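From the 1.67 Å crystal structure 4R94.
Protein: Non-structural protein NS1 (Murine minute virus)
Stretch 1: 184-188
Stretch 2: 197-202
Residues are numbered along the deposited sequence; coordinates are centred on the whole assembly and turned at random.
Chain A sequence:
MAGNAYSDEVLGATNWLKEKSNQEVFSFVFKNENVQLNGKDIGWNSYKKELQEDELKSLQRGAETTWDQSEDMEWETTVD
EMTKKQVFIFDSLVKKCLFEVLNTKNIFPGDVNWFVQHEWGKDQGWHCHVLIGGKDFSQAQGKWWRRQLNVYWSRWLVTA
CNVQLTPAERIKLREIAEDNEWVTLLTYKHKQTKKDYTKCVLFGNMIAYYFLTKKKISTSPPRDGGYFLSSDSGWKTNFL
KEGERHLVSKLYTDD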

ATOM      1  N   THR A 184      -4.740  -6.804  -6.435  1.00 16.80           N
ATOM      2  CA  THR A 184      -4.262  -8.130  -6.825  1.00 17.32           C
ATOM      3  C   THR A 184      -3.759  -8.903  -5.604  1.00 18.15           C
ATOM      4  O   THR A 184      -3.365  -8.308  -4.602  1.00 16.88           O
ATOM      5  N   LEU A 185      -3.765 -10.231  -5.721  1.00 18.79           N
ATOM      6  CA  LEU A 185      -3.285 -11.143  -4.687  1.00 18.50           C
ATOM      7  C   LEU A 185      -2.180 -12.021  -5.272  1.00 18.59           C
ATOM      8  O   LEU A 185      -2.345 -12.569  -6.361  1.00 19.93           O
ATOM      9  N   LEU A 186      -1.069 -12.148  -4.563  1.00 17.12           N
ATOM     10  CA  LEU A 186       0.034 -12.993  -5.032  1.00 19.09           C
ATOM     11  C   LEU A 186      -0.395 -14.454  -5.044  1.00 19.36           C
ATOM     12  O   LEU A 186      -0.902 -14.968  -4.046  1.00 18.06           O
ATOM     13  N   THR A 187      -0.167 -15.117  -6.176  1.00 19.08           N
ATOM     14  CA  THR A 187      -0.466 -16.542  -6.296  1.00 19.39           C
ATOM     15  C   THR A 187       0.766 -17.237  -6.841  1.00 19.19           C
ATOM     16  O   THR A 187       1.679 -16.584  -7.320  1.00 22.56           O
ATOM     17  N   TYR A 188       0.793 -18.557  -6.759  1.00 20.43           N
ATOM     18  CA  TYR A 188       1.813 -19.283  -7.494  1.00 19.12           C
ATOM     19  C   TYR A 188       1.584 -19.145  -9.003  1.00 25.51           C
ATOM     20  O   TYR A 188       0.439 -19.034  -9.459  1.00 29.82           O
ATOM     21  N   TYR A 197      -3.406 -20.824  -6.764  1.00 26.43           N
ATOM     22  CA  TYR A 197      -3.282 -21.026  -5.331  1.00 24.12           C
ATOM     23  C   TYR A 197      -2.664 -19.796  -4.709  1.00 20.82           C
ATOM     24  O   TYR A 197      -1.677 -19.282  -5.216  1.00 21.07           O
ATOM     25  N   THR A 198      -3.254 -19.324  -3.623  1.00 20.96           N
ATOM     26  CA  THR A 198      -2.705 -18.191  -2.888  1.00 20.72           C
ATOM     27  C   THR A 198      -1.285 -18.487  -2.437  1.00 22.17           C
ATOM     28  O   THR A 198      -1.024 -19.575  -1.905  1.00 23.28           O
ATOM     29  N   LYS A 199      -0.374 -17.538  -2.663  1.00 19.42           N
ATOM     30  CA  LYS A 199       1.028 -17.702  -2.252  1.00 18.94           C
ATOM     31  C   LYS A 199       1.346 -16.770  -1.086  1.00 22.81           C
ATOM     32  O   LYS A 199       1.573 -15.575  -1.281  1.00 21.49           O
ATOM     33  N   CYS A 200       1.364 -17.311   0.123  1.00 21.06           N
ATOM     34  CA  CYS A 200       1.745 -16.512   1.270  1.00 20.88           C
ATOM     35  C   CYS A 200       3.243 -16.247   1.212  1.00 26.14           C
ATOM     36  O   CYS A 200       4.014 -17.023   0.620  1.00 25.22           O
ATOM     37  N   VAL A 201       3.654 -15.125   1.785  1.00 21.28           N
ATOM     38  CA  VAL A 201       5.067 -14.809   1.847  1.00 22.40           C
ATOM     39  C   VAL A 201       5.483 -14.700   3.297  1.00 21.25           C
ATOM     40  O   VAL A 201       4.633 -14.682   4.193  1.00 21.01           O
ATOM     41  N   LEU A 202       6.790 -14.653   3.528  1.00 21.19           N
ATOM     42  CA  LEU A 202       7.316 -14.528   4.879  1.00 21.38           C
ATOM     43  C   LEU A 202       7.560 -13.052   5.202  1.00 21.08           C
ATOM     44  O   LEU A 202       8.398 -12.390   4.562  1.00 21.62           O
TER

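The contact buries 445 Å² over both sides, and Lys-199, Tyr-188 and Leu-186 cover the most of it. A single beta bridge, Thr-187 with Thr-198, sets the register: Lys-199 N donates to Leu-186 O (3.0 Å, 171°) and Tyr-188 N to Tyr-197 O (3.0 Å, 155°).

Lys-199 points toward the first stretch, its four chi angles all t. This extended chain lays its methylenes along apolar neighbours: CG sits 3.8 Å from the centroid of the Tyr-188 ring, 15° off the normal, a CH-pi contact over the face, while CD lies 3.9 Å from Leu-186 CD2.

Tyr-188 leaves its backbone sideways, but chi1 m (-65°) and chi2 87° bring the ring nearer. Its edge meets the backbone, with CE1 3.3 Å from Thr-198 O, and CD1 packs 3.9 Å from Tyr-197 CB. Water 3 links Tyr-188 OH (3.0 Å) to Cys-200 N (2.9 Å); water 2 joins Tyr-188 O (2.6 Å) to Tyr-197 N (2.8 Å).

Leu-186, chi1 t and chi2 p, also starts sideways; its CD2 reaches Val-201 CG1 (chi1 m) at 3.6 Å. Water 1 donates to Leu-186 O (3.2 Å) and Lys-199 O (2.8 Å). Leu-185 points toward the second stretch, placing CD2 3.5 Å from Thr-198 OG1, although the Thr-198 CA-to-CB bond points away.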

ATOM      1  CB  THR A 184      -3.141  -8.053  -7.877  1.00 18.35           C
ATOM      2  OG1 THR A 184      -1.990  -7.395  -7.336  1.00 18.81           O
ATOM      3  CG2 THR A 184      -3.603  -7.320  -9.119  1.00 21.86           C
ATOM      4  CB  LEU A 185      -4.441 -12.004  -4.175  1.00 21.18           C
ATOM      5  CG  LEU A 185      -4.083 -13.230  -3.336  1.00 20.74           C
ATOM      6  CD1 LEU A 185      -3.643 -12.829  -1.935  1.00 18.73           C
ATOM      7  CD2 LEU A 185      -5.278 -14.186  -3.319  1.00 21.95           C
ATOM      8  CB  LEU A 186       1.272 -12.832  -4.151  1.00 17.86           C
ATOM      9  CG  LEU A 186       2.483 -13.612  -4.685  1.00 18.67           C
ATOM     10  CD1 LEU A 186       2.983 -12.963  -5.966  1.00 23.22           C
ATOM     11  CD2 LEU A 186       3.590 -13.679  -3.640  1.00 20.48           C
ATOM     12  CB  THR A 187      -1.654 -16.822  -7.236  1.00 22.19           C
ATOM     13  OG1 THR A 187      -1.403 -16.229  -8.520  1.00 24.60           O
ATOM     14  CG2 THR A 187      -2.949 -16.262  -6.663  1.00 23.34           C
ATOM     15  CB  TYR A 188       1.821 -20.754  -7.084  1.00 24.18           C
ATOM     16  CG  TYR A 188       2.221 -20.946  -5.649  1.00 23.50           C
ATOM     17  CD1 TYR A 188       1.268 -20.897  -4.631  1.00 24.17           C
ATOM     18  CD2 TYR A 188       3.551 -21.142  -5.302  1.00 22.88           C
ATOM     19  CE1 TYR A 188       1.629 -21.057  -3.313  1.00 21.70           C
ATOM     20  CE2 TYR A 188       3.921 -21.299  -3.985  1.00 22.86           C
ATOM     21  CZ  TYR A 188       2.957 -21.268  -3.001  1.00 21.91           C
ATOM     22  OH  TYR A 188       3.327 -21.425  -1.696  1.00 27.86           O
ATOM     23  CB  TYR A 197      -2.410 -22.242  -5.020  1.00 21.81           C
ATOM     24  CG  TYR A 197      -3.002 -23.565  -5.436  1.00 22.86           C
ATOM     25  CD1 TYR A 197      -3.952 -24.195  -4.642  1.00 28.23           C
ATOM     26  CD2 TYR A 197      -2.593 -24.197  -6.607  1.00 27.28           C
ATOM     27  CE1 TYR A 197      -4.484 -25.413  -5.005  1.00 29.07           C
ATOM     28  CE2 TYR A 197      -3.126 -25.418  -6.984  1.00 26.09           C
ATOM     29  CZ  TYR A 197      -4.066 -26.022  -6.178  1.00 32.00           C
ATOM     30  OH  TYR A 197      -4.605 -27.241  -6.534  1.00 31.17           O
ATOM     31  CB  THR A 198      -3.572 -17.874  -1.682  1.00 25.71           C
ATOM     32  OG1 THR A 198      -4.874 -17.503  -2.152  1.00 23.82           O
ATOM     33  CG2 THR A 198      -2.962 -16.738  -0.849  1.00 21.73           C
ATOM     34  CB  LYS A 199       1.975 -17.417  -3.425  1.00 19.77           C
ATOM     35  CG  LYS A 199       3.476 -17.610  -3.106  1.00 21.64           C
ATOM     36  CD  LYS A 199       4.312 -17.474  -4.362  1.00 24.59           C
ATOM     37  CE  LYS A 199       5.801 -17.549  -4.033  1.00 29.39           C
ATOM     38  NZ  LYS A 199       6.612 -17.141  -5.204  1.00 33.42           N
ATOM     39  CB  CYS A 200       1.346 -17.205   2.568  1.00 22.03           C
ATOM     40  SG  CYS A 200      -0.452 -17.365   2.741  1.00 31.46           S
ATOM     41  CB  VAL A 201       5.404 -13.512   1.092  1.00 24.07           C
ATOM     42  CG1 VAL A 201       4.989 -13.628  -0.369  1.00 27.36           C
ATOM     43  CG2 VAL A 201       4.722 -12.316   1.739  1.00 21.44           C
ATOM     44  CB  LEU A 202       8.609 -15.352   5.036  1.00 22.74           C
ATOM     45  CG  LEU A 202       8.449 -16.873   4.929  1.00 29.01           C
ATOM     46  CD1 LEU A 202       9.738 -17.558   5.382  1.00 29.77           C
ATOM     47  CD2 LEU A 202       7.273 -17.397   5.719  1.00 25.93           C
TER
HETATM   48  O   HOH W   1      -0.591 -13.762  -1.111  1.00 20.28           O
HETATM   49  O   HOH W   2      -1.310 -20.778  -8.587  1.00 27.42           O
HETATM   50  O   HOH W   3       1.464 -20.229   0.301  1.00 32.79           O